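Local coordinates for protein ectoine dioxygenase (Sphingopyxis alaskensis, PDB 4MHU) that hydroxylates L-ectoine to 5-hydroxyectoine, using iron, 2-oxoglutarate and oxygen, to make a compatible solute that protects cells against extreme osmotic stress, at residues A[130-135]-A[292-297]; A[151-156]-A[248-253]. All coordinates share one frame; numbering follows the deposited sequence.

Contact 1. Residues A[130-135]-A[292-297]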
loop_
_atom_site.group_PDB
_atom_site.type_symbol
_atom_site.label_atom_id
_atom_site.label_comp_id
_atom_site.label_asym_id
_atom_site.label_seq_id
_atom_site.Cartn_x
_atom_site.Cartn_y
_atom_site.Cartn_z
ATOM N N GLU A 130 3.241 1.448 -17.694
ATOM C CA GLU A 130 2.653 2.706 -17.246
ATOM C C GLU A 130 1.724 2.293 -16.107
ATOM O O GLU A 130 1.345 1.111 -16.017
ATOM C CB GLU A 130 1.866 3.428 -18.377
ATOM C CG GLU A 130 2.676 3.861 -19.608
ATOM C CD GLU A 130 3.834 4.774 -19.249
ATOM O OE1 GLU A 130 3.601 5.847 -18.641
ATOM O OE2 GLU A 130 4.990 4.420 -19.573
ATOM N N VAL A 131 1.370 3.250 -15.248
ATOM C CA VAL A 131 0.603 2.959 -14.045
ATOM C C VAL A 131 -0.506 3.968 -13.811
ATOM O O VAL A 131 -0.513 5.066 -14.393
ATOM C CB VAL A 131 1.478 2.967 -12.777
ATOM C CG1 VAL A 131 2.688 2.061 -12.931
ATOM C CG2 VAL A 131 1.928 4.383 -12.432
ATOM N N TYR A 132 -1.427 3.565 -12.930
ATOM C CA TYR A 132 -2.498 4.407 -12.435
ATOM C C TYR A 132 -2.769 4.053 -10.951
ATOM O O TYR A 132 -2.386 2.977 -10.488
ATOM C CB TYR A 132 -3.754 4.163 -13.280
ATOM C CG TYR A 132 -4.455 2.864 -12.966
ATOM C CD1 TYR A 132 -3.991 1.662 -13.464
ATOM C CD2 TYR A 132 -5.565 2.842 -12.159
ATOM C CE1 TYR A 132 -4.631 0.473 -13.175
ATOM C CE2 TYR A 132 -6.217 1.660 -11.862
ATOM C CZ TYR A 132 -5.749 0.478 -12.368
ATOM O OH TYR A 132 -6.410 -0.693 -12.047
ATOM N N ILE A 133 -3.443 4.925 -10.206
ATOM C CA ILE A 133 -3.700 4.648 -8.804
ATOM C C ILE A 133 -4.907 3.745 -8.671
ATOM O O ILE A 133 -5.962 4.073 -9.129
ATOM C CB ILE A 133 -3.963 5.930 -8.020
ATOM C CG1 ILE A 133 -2.766 6.879 -8.141
ATOM C CG2 ILE A 133 -4.275 5.613 -6.563
ATOM C CD1 ILE A 133 -1.431 6.249 -7.761
ATOM N N HIS A 134 -4.739 2.597 -8.040
ATOM C CA HIS A 134 -5.858 1.701 -7.804
ATOM C C HIS A 134 -6.619 2.176 -6.592
ATOM O O HIS A 134 -7.805 1.954 -6.482
ATOM C CB HIS A 134 -5.333 0.289 -7.601
ATOM C CG HIS A 134 -6.273 -0.637 -6.903
ATOM N ND1 HIS A 134 -7.109 -1.493 -7.580
ATOM C CD2 HIS A 134 -6.451 -0.903 -5.588
ATOM C CE1 HIS A 134 -7.787 -2.226 -6.713
ATOM N NE2 HIS A 134 -7.400 -1.894 -5.494
ATOM N N GLN A 135 -5.919 2.826 -5.676
ATOM C CA GLN A 135 -6.494 3.253 -4.405
ATOM C C GLN A 135 -5.511 4.181 -3.724
ATOM O O GLN A 135 -4.298 4.030 -3.863
ATOM C CB GLN A 135 -6.773 2.059 -3.504
ATOM C CG GLN A 135 -7.289 2.456 -2.134
ATOM C CD GLN A 135 -7.287 1.323 -1.145
ATOM O OE1 GLN A 135 -6.466 1.261 -0.224
ATOM N NE2 GLN A 135 -8.209 0.422 -1.324
ATOM N N LEU A 292 -12.813 2.530 -2.958
ATOM C CA LEU A 292 -11.869 1.471 -2.627
ATOM C C LEU A 292 -11.100 0.951 -3.827
ATOM O O LEU A 292 -10.073 0.320 -3.636
ATOM C CB LEU A 292 -12.594 0.281 -2.004
ATOM C CG LEU A 292 -13.381 0.532 -0.732
ATOM C CD1 LEU A 292 -13.827 -0.805 -0.183
ATOM C CD2 LEU A 292 -12.521 1.263 0.272
ATOM N N ALA A 293 -11.579 1.206 -5.044
ATOM C CA ALA A 293 -10.903 0.707 -6.246
ATOM C C ALA A 293 -11.463 1.309 -7.533
ATOM O O ALA A 293 -12.686 1.262 -7.778
ATOM C CB ALA A 293 -10.974 -0.812 -6.299
ATOM N N ARG A 294 -10.558 1.875 -8.339
ATOM C CA ARG A 294 -10.887 2.417 -9.643
ATOM C C ARG A 294 -11.242 1.265 -10.581
ATOM O O ARG A 294 -10.377 0.741 -11.282
ATOM C CB ARG A 294 -9.689 3.210 -10.188
ATOM C CG ARG A 294 -9.915 3.907 -11.525
ATOM C CD ARG A 294 -10.813 5.128 -11.373
ATOM N NE ARG A 294 -10.126 6.274 -10.737
ATOM C CZ ARG A 294 -10.303 6.719 -9.484
ATOM N NH1 ARG A 294 -11.160 6.129 -8.647
ATOM N NH2 ARG A 294 -9.604 7.773 -9.062
ATOM N N ARG A 295 -12.518 0.865 -10.567
ATOM C CA ARG A 295 -13.025 -0.265 -11.385
ATOM C C ARG A 295 -12.982 0.045 -12.881
ATOM O O ARG A 295 -12.910 -0.881 -13.701
ATOM C CB ARG A 295 -14.448 -0.710 -10.964
ATOM C CG ARG A 295 -15.285 0.407 -10.366
ATOM C CD ARG A 295 -16.793 0.216 -10.465
ATOM N NE ARG A 295 -17.497 1.459 -10.092
ATOM C CZ ARG A 295 -18.039 2.351 -10.939
ATOM N NH1 ARG A 295 -18.012 2.186 -12.270
ATOM N NH2 ARG A 295 -18.632 3.434 -10.438
ATOM N N GLY A 296 -12.990 1.340 -13.200
ATOM C CA GLY A 296 -13.039 1.903 -14.570
ATOM C C GLY A 296 -12.309 1.154 -15.741
ATOM O O GLY A 296 -12.140 -0.056 -15.714
ATOM N N GLU A 297 -11.962 1.901 -16.797
ATOM C CA GLU A 297 -11.060 1.474 -17.870
ATOM C C GLU A 297 -10.026 2.582 -17.979
ATOM O O GLU A 297 -9.985 3.289 -18.956
ATOM C CB GLU A 297 -11.844 1.329 -19.178
ATOM C CG GLU A 297 -11.093 0.717 -20.356
ATOM C CD GLU A 297 -12.032 0.297 -21.495
ATOM O OE1 GLU A 297 -13.198 0.763 -21.523
ATOM O OE2 GLU A 297 -11.611 -0.502 -22.369
#
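Q135 and L292 meet through the amide NE2 of Q135, which donates to the backbone carbonyl O of L292 at 3.0 Å. The bond is nearly straight (169° at the hydrogen) and the acceptor lies in the amide plane. With CG anti to its backbone N (chi1 176°) and the chain extended beyond, Q135 sends its amide across to 292-297, and this bond holds the NH2 end in place. Next to it, the H134 ring lies against A293: the CA of A293 sits over one face, offset toward the rim, while CE1 of H134 touches the methyl CB of A293 at 3.5 Å. The ring also meets that of W158, a residue important for ectoine stabilization. H134 O faces 292-297 and takes a weak bond from R294 N, 3.3 Å away, together with a CA-H...O contact from A293. Farther along, R294 CB packs at the edge of the Y132 ring, 4.2 Å from CE2. The arginine chain then bends at chi2 and chi3 and slides past the tyrosine in the opposite direction; its guanidinium forms a salt bridge with E102, and Y132 OH bonds to N272. The touching backbones run almost antiparallel, 162° apart, without forming a sheet. The Q135 end of this contact borders the ectoine site of a PhyH-family (cupin clan) dioxygenase, where the loop after strand 264-273 is tied to Q135.

Contact 2. Residues A[151-156]-A[248-253]. With FE (Fe (III) ion), chain C.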
loop_
_atom_site.group_PDB
_atom_site.type_symbol
_atom_site.label_atom_id
_atom_site.label_comp_id
_atom_site.label_asym_id
_atom_site.label_seq_id
_atom_site.Cartn_x
_atom_site.Cartn_y
_atom_site.Cartn_z
ATOM N N TRP A 151 -2.974 -9.397 10.162
ATOM C CA TRP A 151 -2.252 -9.893 8.986
ATOM C C TRP A 151 -3.174 -10.159 7.802
ATOM O O TRP A 151 -4.202 -10.799 7.974
ATOM C CB TRP A 151 -1.551 -11.209 9.307
ATOM C CG TRP A 151 -0.647 -11.151 10.391
ATOM C CD1 TRP A 151 -0.872 -11.566 11.673
ATOM C CD2 TRP A 151 0.693 -10.663 10.347
ATOM N NE1 TRP A 151 0.259 -11.347 12.442
ATOM C CE2 TRP A 151 1.231 -10.792 11.647
ATOM C CE3 TRP A 151 1.484 -10.112 9.345
ATOM C CZ2 TRP A 151 2.531 -10.391 11.956
ATOM C CZ3 TRP A 151 2.776 -9.717 9.653
ATOM C CH2 TRP A 151 3.290 -9.863 10.937
ATOM N N HIS A 152 -2.773 -9.683 6.619
ATOM C CA HIS A 152 -3.520 -9.894 5.382
ATOM C C HIS A 152 -2.653 -9.635 4.169
ATOM O O HIS A 152 -1.673 -8.893 4.234
ATOM C CB HIS A 152 -4.730 -8.960 5.301
ATOM C CG HIS A 152 -4.374 -7.503 5.161
ATOM N ND1 HIS A 152 -3.878 -6.745 6.207
ATOM C CD2 HIS A 152 -4.476 -6.659 4.106
ATOM C CE1 HIS A 152 -3.687 -5.498 5.796
ATOM N NE2 HIS A 152 -4.041 -5.419 4.526
ATOM N N SER A 153 -3.033 -10.243 3.052
ATOM C CA SER A 153 -2.465 -9.876 1.772
ATOM C C SER A 153 -3.402 -9.018 0.949
ATOM O O SER A 153 -4.434 -9.498 0.479
ATOM C CB SER A 153 -2.132 -11.103 0.958
ATOM O OG SER A 153 -1.628 -10.674 -0.287
ATOM N N ASP A 154 -3.016 -7.775 0.706
ATOM C CA ASP A 154 -3.850 -6.898 -0.109
ATOM C C ASP A 154 -4.331 -7.604 -1.358
ATOM O O ASP A 154 -5.512 -7.612 -1.631
ATOM C CB ASP A 154 -3.132 -5.597 -0.457
ATOM C CG ASP A 154 -2.853 -4.732 0.774
ATOM O OD1 ASP A 154 -3.415 -5.049 1.845
ATOM O OD2 ASP A 154 -2.081 -3.740 0.679
ATOM N N PHE A 155 -3.446 -8.260 -2.074
ATOM C CA PHE A 155 -3.836 -8.836 -3.368
ATOM C C PHE A 155 -4.973 -9.845 -3.282
ATOM O O PHE A 155 -5.825 -9.925 -4.174
ATOM C CB PHE A 155 -2.649 -9.529 -4.034
ATOM C CG PHE A 155 -2.988 -10.153 -5.349
ATOM C CD1 PHE A 155 -3.295 -9.360 -6.442
ATOM C CD2 PHE A 155 -3.037 -11.522 -5.492
ATOM C CE1 PHE A 155 -3.626 -9.924 -7.661
ATOM C CE2 PHE A 155 -3.353 -12.099 -6.708
ATOM C CZ PHE A 155 -3.650 -11.301 -7.797
ATOM N N GLU A 156 -4.972 -10.647 -2.227
ATOM C CA GLU A 156 -6.005 -11.668 -2.071
ATOM C C GLU A 156 -7.370 -11.000 -2.102
ATOM O O GLU A 156 -8.284 -11.514 -2.731
ATOM C CB GLU A 156 -5.797 -12.486 -0.779
ATOM C CG GLU A 156 -6.693 -13.715 -0.657
ATOM C CD GLU A 156 -8.078 -13.407 -0.097
ATOM O OE1 GLU A 156 -8.327 -12.245 0.274
ATOM O OE2 GLU A 156 -8.925 -14.324 -0.035
ATOM N N ASP A 248 5.273 -5.056 -2.481
ATOM C CA ASP A 248 4.462 -5.872 -3.365
ATOM C C ASP A 248 3.008 -6.026 -2.865
ATOM O O ASP A 248 2.764 -6.111 -1.675
ATOM C CB ASP A 248 5.090 -7.252 -3.486
ATOM C CG ASP A 248 4.374 -8.102 -4.473
ATOM O OD1 ASP A 248 4.351 -7.752 -5.659
ATOM O OD2 ASP A 248 3.757 -9.104 -4.071
ATOM N N CYS A 249 2.063 -6.081 -3.787
ATOM C CA CYS A 249 0.623 -6.229 -3.478
ATOM C C CYS A 249 0.265 -7.470 -2.650
ATOM O O CYS A 249 -0.764 -7.481 -1.966
ATOM C CB CYS A 249 -0.182 -6.261 -4.787
ATOM S SG CYS A 249 0.407 -7.488 -6.010
ATOM N N ASN A 250 1.100 -8.513 -2.714
ATOM C CA ASN A 250 0.820 -9.797 -2.039
ATOM C C ASN A 250 1.732 -10.060 -0.819
ATOM O O ASN A 250 1.770 -11.161 -0.297
ATOM C CB ASN A 250 0.944 -10.925 -3.057
ATOM C CG ASN A 250 0.481 -12.264 -2.536
ATOM O OD1 ASN A 250 -0.605 -12.388 -2.003
ATOM N ND2 ASN A 250 1.306 -13.279 -2.709
ATOM N N LEU A 251 2.477 -9.049 -0.376
ATOM C CA LEU A 251 3.253 -9.169 0.851
ATOM C C LEU A 251 2.281 -9.302 2.032
ATOM O O LEU A 251 1.287 -8.580 2.128
ATOM C CB LEU A 251 4.201 -7.969 1.014
ATOM C CG LEU A 251 5.363 -8.026 2.052
ATOM C CD1 LEU A 251 6.320 -9.186 1.860
ATOM C CD2 LEU A 251 6.157 -6.714 2.082
ATOM N N MET A 252 2.551 -10.259 2.908
ATOM C CA MET A 252 1.726 -10.471 4.078
ATOM C C MET A 252 2.191 -9.480 5.108
ATOM O O MET A 252 3.373 -9.484 5.471
ATOM C CB MET A 252 1.907 -11.898 4.626
ATOM C CG MET A 252 0.984 -12.222 5.795
ATOM S SD MET A 252 -0.763 -12.144 5.316
ATOM C CE MET A 252 -0.817 -13.355 4.013
ATOM N N HIS A 253 1.271 -8.642 5.584
ATOM C CA HIS A 253 1.615 -7.599 6.532
ATOM C C HIS A 253 0.506 -7.198 7.453
ATOM O O HIS A 253 -0.655 -7.565 7.277
ATOM C CB HIS A 253 2.079 -6.377 5.787
ATOM C CG HIS A 253 1.004 -5.738 5.005
ATOM N ND1 HIS A 253 0.511 -6.297 3.850
ATOM C CD2 HIS A 253 0.311 -4.601 5.204
ATOM C CE1 HIS A 253 -0.454 -5.536 3.377
ATOM N NE2 HIS A 253 -0.599 -4.505 4.185
HETATM FE FE FE C . -2.967 -3.238 3.647
#
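H152, D154 and H253 converge on one iron ion. The metal is bound by H152 NE2 and D154 OD1, each at 2.6 Å, and by H253 NE2 at 2.7 Å. The two imidazoles cross obliquely, their planes 49° apart, with H253 CE1 over one face of H152. D154 approaches the edge of H253, its carboxylate plane almost perpendicular to that ring, and the iron lies in the plane of the H253 ring. Hydrogen bonds from the far nitrogens fix the ring rotations: H253 ND1 donates to L251 O at 3.0 Å, and H152 ND1 pairs with Y150 O. This is the facial triad of two histidines and one carboxylate, HxD...H, of 2-oxoglutarate-dependent dioxygenases. Backbone pairing brings its parts together: H152 and H253 form an antiparallel hydrogen-bonded pair, with H152 N to H253 O at 3.1 Å and H253 N to H152 O at 3.2 Å. Where strand gives way to helix, F155 N donates to C249 O at 2.8 Å. S153, the N-cap residue of helix 154-162, swings OG beside its carbonyl carbon (chi1 178°) and donates a hydrogen bond to N250 OD1; N250 ND2 is bonded to the carbonyls of H193 and T195. D248 OD2 accepts from N250 N in an Asx turn. Sulfur and apolar contacts complete the interface: M252 lays SD and CE along the 152-153 backbone and CG against W151 CE3, while C249 SG makes an oblique sulfur-aromatic contact with F155, 5.0 Å from the ring centroid.

How the contacts relate
Contact 2 is nested inside the chain loop that contact 1 closes: the order is 130-135, 151-156, 248-253, 292-297. Their centres are about 17 Å apart and their nearest atoms about 7 Å, so they do not touch. Strands 131-141 and 149-153 follow each other in the chain but belong to different sheets, the first to the seven-stranded sheet and the second to the three-stranded one, where it pairs with 252-255. Helix 154-162, which starts in contact 2, comes back to contact 1 through W158 and D162. Contact 2 holds the iron, and the side chain of the ectoine-binding Q135, in contact 1, lies about 7 Å from it, consistent with substrate lying beside the metal.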